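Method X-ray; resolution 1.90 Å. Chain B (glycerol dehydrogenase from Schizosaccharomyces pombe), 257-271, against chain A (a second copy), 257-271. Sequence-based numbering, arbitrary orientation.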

# COMPACT_ATOMS: atom_id res chain seq x y z
N SER B 257 3.58 27.40 17.54
CA SER B 257 4.61 27.27 16.52
C SER B 257 4.57 25.86 15.94
O SER B 257 4.02 24.94 16.55
CB SER B 257 5.99 27.52 17.13
OG SER B 257 6.30 26.49 18.06
N ILE B 258 5.15 25.69 14.76
CA ILE B 258 5.19 24.38 14.13
C ILE B 258 6.21 23.53 14.90
O ILE B 258 6.01 22.34 15.12
CB ILE B 258 5.61 24.50 12.64
CG1 ILE B 258 4.48 25.16 11.85
CG2 ILE B 258 5.95 23.12 12.06
CD1 ILE B 258 4.82 25.46 10.41
N ALA B 259 7.30 24.17 15.33
CA ALA B 259 8.35 23.47 16.07
C ALA B 259 7.81 22.77 17.31
O ALA B 259 8.14 21.62 17.58
CB ALA B 259 9.45 24.46 16.46
N GLY B 260 6.97 23.47 18.07
CA GLY B 260 6.41 22.87 19.27
C GLY B 260 5.58 21.64 18.94
O GLY B 260 5.61 20.64 19.67
N ARG B 261 4.84 21.71 17.84
CA ARG B 261 4.00 20.60 17.43
C ARG B 261 4.84 19.37 17.08
O ARG B 261 4.45 18.24 17.35
CB ARG B 261 3.14 21.01 16.24
CG ARG B 261 2.04 20.01 15.91
CD ARG B 261 1.14 20.53 14.82
NE ARG B 261 -0.08 19.73 14.72
CZ ARG B 261 -1.05 19.96 13.84
NH1 ARG B 261 -0.94 20.98 12.99
NH2 ARG B 261 -2.13 19.19 13.81
N TYR B 262 6.01 19.59 16.48
CA TYR B 262 6.89 18.49 16.11
C TYR B 262 7.59 17.89 17.33
O TYR B 262 7.91 16.70 17.35
CB TYR B 262 7.92 18.94 15.08
CG TYR B 262 7.46 18.70 13.65
CD1 TYR B 262 7.95 17.62 12.92
CD2 TYR B 262 6.52 19.54 13.05
CE1 TYR B 262 7.51 17.38 11.62
CE2 TYR B 262 6.07 19.30 11.76
CZ TYR B 262 6.57 18.22 11.05
OH TYR B 262 6.13 17.99 9.77
N ILE B 263 7.83 18.71 18.34
CA ILE B 263 8.47 18.21 19.56
C ILE B 263 7.46 17.33 20.29
O ILE B 263 7.82 16.34 20.91
CB ILE B 263 8.95 19.36 20.47
CG1 ILE B 263 10.00 20.19 19.73
CG2 ILE B 263 9.54 18.81 21.76
CD1 ILE B 263 10.45 21.44 20.46
N ALA B 264 6.18 17.69 20.20
CA ALA B 264 5.12 16.90 20.83
C ALA B 264 5.07 15.56 20.10
O ALA B 264 4.87 14.51 20.72
CB ALA B 264 3.78 17.61 20.73
N ARG B 265 5.25 15.59 18.79
CA ARG B 265 5.24 14.37 17.98
C ARG B 265 6.45 13.52 18.36
O ARG B 265 6.35 12.29 18.44
CB ARG B 265 5.30 14.71 16.49
CG ARG B 265 5.26 13.49 15.59
CD ARG B 265 3.87 12.88 15.52
NE ARG B 265 3.90 11.47 15.15
CZ ARG B 265 2.82 10.75 14.86
NH1 ARG B 265 1.62 11.31 14.89
NH2 ARG B 265 2.95 9.46 14.57
N ALA B 266 7.59 14.17 18.59
CA ALA B 266 8.81 13.47 18.98
C ALA B 266 8.54 12.69 20.26
O ALA B 266 8.98 11.56 20.42
CB ALA B 266 9.94 14.47 19.19
N CYS B 267 7.80 13.32 21.16
CA CYS B 267 7.44 12.69 22.43
C CYS B 267 6.63 11.42 22.16
O CYS B 267 6.99 10.33 22.61
CB CYS B 267 6.63 13.67 23.28
SG CYS B 267 6.21 13.07 24.92
N LYS B 268 5.53 11.57 21.43
CA LYS B 268 4.65 10.45 21.10
C LYS B 268 5.42 9.30 20.44
O LYS B 268 5.31 8.14 20.85
CB LYS B 268 3.55 10.92 20.15
CG LYS B 268 2.61 9.82 19.65
CD LYS B 268 1.62 10.40 18.63
CE LYS B 268 0.54 9.40 18.24
NZ LYS B 268 1.10 8.23 17.51
N ASP B 269 6.21 9.62 19.42
CA ASP B 269 6.98 8.62 18.70
C ASP B 269 8.01 7.89 19.55
O ASP B 269 8.19 6.68 19.43
CB ASP B 269 7.71 9.27 17.52
CG ASP B 269 6.78 9.66 16.39
OD1 ASP B 269 7.27 10.21 15.39
OD2 ASP B 269 5.55 9.41 16.50
N THR B 270 8.69 8.64 20.42
CA THR B 270 9.71 8.05 21.28
C THR B 270 9.09 7.08 22.29
O THR B 270 9.65 6.00 22.56
CB THR B 270 10.49 9.15 22.02
OG1 THR B 270 11.11 10.00 21.05
CG2 THR B 270 11.56 8.55 22.93
N LEU B 271 7.95 7.45 22.85
CA LEU B 271 7.29 6.58 23.82
C LEU B 271 6.85 5.29 23.13
O LEU B 271 7.01 4.20 23.68
CB LEU B 271 6.08 7.28 24.43
CG LEU B 271 6.37 8.52 25.28
CD1 LEU B 271 5.05 9.11 25.74
CD2 LEU B 271 7.24 8.13 26.49
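Chain A, residues 257-271: SIAGRYIARACKDTL

Chain A repeats the backbone of chain B: Ser A257 and Ser B257 are N-caps, and each opens a helix that runs through residue 271 and continues beyond it. In both copies the serine side chain accepts from the amide three residues on, Gly A260 N to Ser A257 OG at 3.1 Å and Gly B260 N to Ser B257 OG at 3.1 Å. The helices run in largely opposed directions, with a signed crossing angle of 130° and axes 8.8 Å apart at closest approach. In each of the closest backbone pairs an alanine is matched with a larger residue: the CA atoms of Ile B263 and Ala A259 lie 5.9 Å apart, and those of Ala B266 and Tyr A262 6.2 Å. Together the stretches bury 667 Å².

The packing is nearly symmetric and centres on the tyrosines. Tyr A262 inserts as a knob among Tyr B262, Arg B265, Ala B266 and Asp B269; Tyr B262 does the same on chain A. Each ring receives a methyl over one face: Ala B266 CB stands 3.6 Å from the centroid of the Tyr A262 ring, 21° off its normal, a CH-pi geometry that Ala A266 reproduces over Tyr B262.

Two hydrogen bonds cross the interface, Tyr A262 OH to Asp B269 OD1 and Tyr B262 OH to Asp A269 OD1, both 2.6 Å, with tyrosine the donor and OD1 at the ring edge, near its plane. The other carboxylate oxygen is engaged within its own helix, where Arg A265 NE lies 3.0 Å from Asp A269 OD2 in a salt bridge whose hydrogen bond is weak, at 125°; chain B matches it.

An apolar contact adds to the fit: Ile A263 CD1 meets Ile B263 CD1 at 3.9 Å, the side-chain ends converging although both CA-to-CB bonds point sideways. In a separate methyl-to-hydroxyl contact, Ile A258 CG2 approaches Thr B270 OG1 to 3.7 Å, while that hydroxyl donates to Ala B266 O at 2.7 Å.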

# COMPACT_ATOMS: atom_id res chain seq x y z
N SER A 257 20.29 15.19 20.67
CA SER A 257 19.01 14.87 21.26
C SER A 257 18.04 14.44 20.15
O SER A 257 18.28 14.70 18.97
CB SER A 257 18.43 16.08 21.99
OG SER A 257 18.13 17.14 21.09
N ILE A 258 16.97 13.78 20.55
CA ILE A 258 15.94 13.35 19.61
C ILE A 258 15.13 14.60 19.24
O ILE A 258 14.72 14.78 18.09
CB ILE A 258 15.02 12.29 20.27
CG1 ILE A 258 15.79 10.97 20.45
CG2 ILE A 258 13.76 12.07 19.42
CD1 ILE A 258 15.07 9.93 21.29
N ALA A 259 14.92 15.47 20.22
CA ALA A 259 14.16 16.70 19.99
C ALA A 259 14.76 17.49 18.84
O ALA A 259 14.04 17.95 17.94
CB ALA A 259 14.15 17.54 21.26
N GLY A 260 16.08 17.67 18.85
CA GLY A 260 16.73 18.41 17.80
C GLY A 260 16.52 17.78 16.44
O GLY A 260 16.34 18.48 15.44
N ARG A 261 16.51 16.46 16.39
CA ARG A 261 16.32 15.75 15.13
C ARG A 261 14.93 16.01 14.56
O ARG A 261 14.76 16.15 13.35
CB ARG A 261 16.53 14.25 15.33
CG ARG A 261 16.71 13.48 14.04
CD ARG A 261 17.09 12.03 14.31
NE ARG A 261 17.48 11.35 13.08
CZ ARG A 261 17.93 10.10 13.03
NH1 ARG A 261 18.04 9.38 14.15
NH2 ARG A 261 18.28 9.57 11.86
N TYR A 262 13.93 16.06 15.44
CA TYR A 262 12.57 16.32 14.99
C TYR A 262 12.36 17.76 14.55
O TYR A 262 11.50 18.04 13.71
CB TYR A 262 11.57 15.97 16.10
CG TYR A 262 11.10 14.54 16.01
CD1 TYR A 262 9.86 14.23 15.47
CD2 TYR A 262 11.92 13.50 16.44
CE1 TYR A 262 9.43 12.90 15.35
CE2 TYR A 262 11.51 12.17 16.32
CZ TYR A 262 10.27 11.88 15.78
OH TYR A 262 9.87 10.56 15.67
N ILE A 263 13.14 18.69 15.11
CA ILE A 263 13.01 20.08 14.71
C ILE A 263 13.62 20.24 13.31
O ILE A 263 13.14 21.02 12.49
CB ILE A 263 13.69 21.02 15.73
CG1 ILE A 263 12.98 20.90 17.08
CG2 ILE A 263 13.61 22.48 15.24
CD1 ILE A 263 13.62 21.69 18.21
N ALA A 264 14.67 19.47 13.05
CA ALA A 264 15.30 19.50 11.73
C ALA A 264 14.28 18.93 10.75
O ALA A 264 14.15 19.40 9.62
CB ALA A 264 16.58 18.66 11.73
N ARG A 265 13.54 17.91 11.19
CA ARG A 265 12.51 17.30 10.36
C ARG A 265 11.39 18.30 10.10
O ARG A 265 10.84 18.38 8.99
CB ARG A 265 11.91 16.07 11.05
CG ARG A 265 10.86 15.36 10.21
CD ARG A 265 11.51 14.65 9.04
NE ARG A 265 10.59 14.42 7.93
CZ ARG A 265 10.86 13.64 6.89
NH1 ARG A 265 12.02 13.01 6.82
NH2 ARG A 265 9.97 13.52 5.91
N ALA A 266 11.03 19.07 11.12
CA ALA A 266 9.98 20.07 10.99
C ALA A 266 10.38 21.07 9.92
O ALA A 266 9.55 21.52 9.12
CB ALA A 266 9.76 20.77 12.32
N CYS A 267 11.65 21.43 9.91
CA CYS A 267 12.18 22.38 8.94
C CYS A 267 11.99 21.79 7.54
O CYS A 267 11.43 22.43 6.65
CB CYS A 267 13.66 22.63 9.22
SG CYS A 267 14.45 23.84 8.15
N LYS A 268 12.47 20.57 7.35
CA LYS A 268 12.35 19.88 6.07
C LYS A 268 10.91 19.83 5.57
O LYS A 268 10.61 20.26 4.45
CB LYS A 268 12.90 18.46 6.18
CG LYS A 268 12.62 17.56 4.98
CD LYS A 268 13.35 16.23 5.10
CE LYS A 268 12.86 15.20 4.08
NZ LYS A 268 12.80 15.74 2.70
N ASP A 269 10.01 19.32 6.42
CA ASP A 269 8.60 19.19 6.06
C ASP A 269 7.91 20.52 5.76
O ASP A 269 7.09 20.61 4.84
CB ASP A 269 7.83 18.51 7.20
CG ASP A 269 8.22 17.05 7.38
OD1 ASP A 269 7.69 16.42 8.32
OD2 ASP A 269 9.05 16.55 6.59
N THR A 270 8.24 21.55 6.53
CA THR A 270 7.64 22.87 6.34
C THR A 270 8.04 23.47 4.99
O THR A 270 7.20 24.05 4.30
CB THR A 270 8.04 23.82 7.48
OG1 THR A 270 7.61 23.27 8.74
CG2 THR A 270 7.39 25.19 7.30
N LEU A 271 9.30 23.32 4.61
CA LEU A 271 9.77 23.86 3.33
C LEU A 271 9.08 23.11 2.19
O LEU A 271 8.67 23.71 1.20
CB LEU A 271 11.29 23.70 3.21
CG LEU A 271 12.14 24.46 4.23
CD1 LEU A 271 13.60 24.09 4.05
CD2 LEU A 271 11.94 25.97 4.05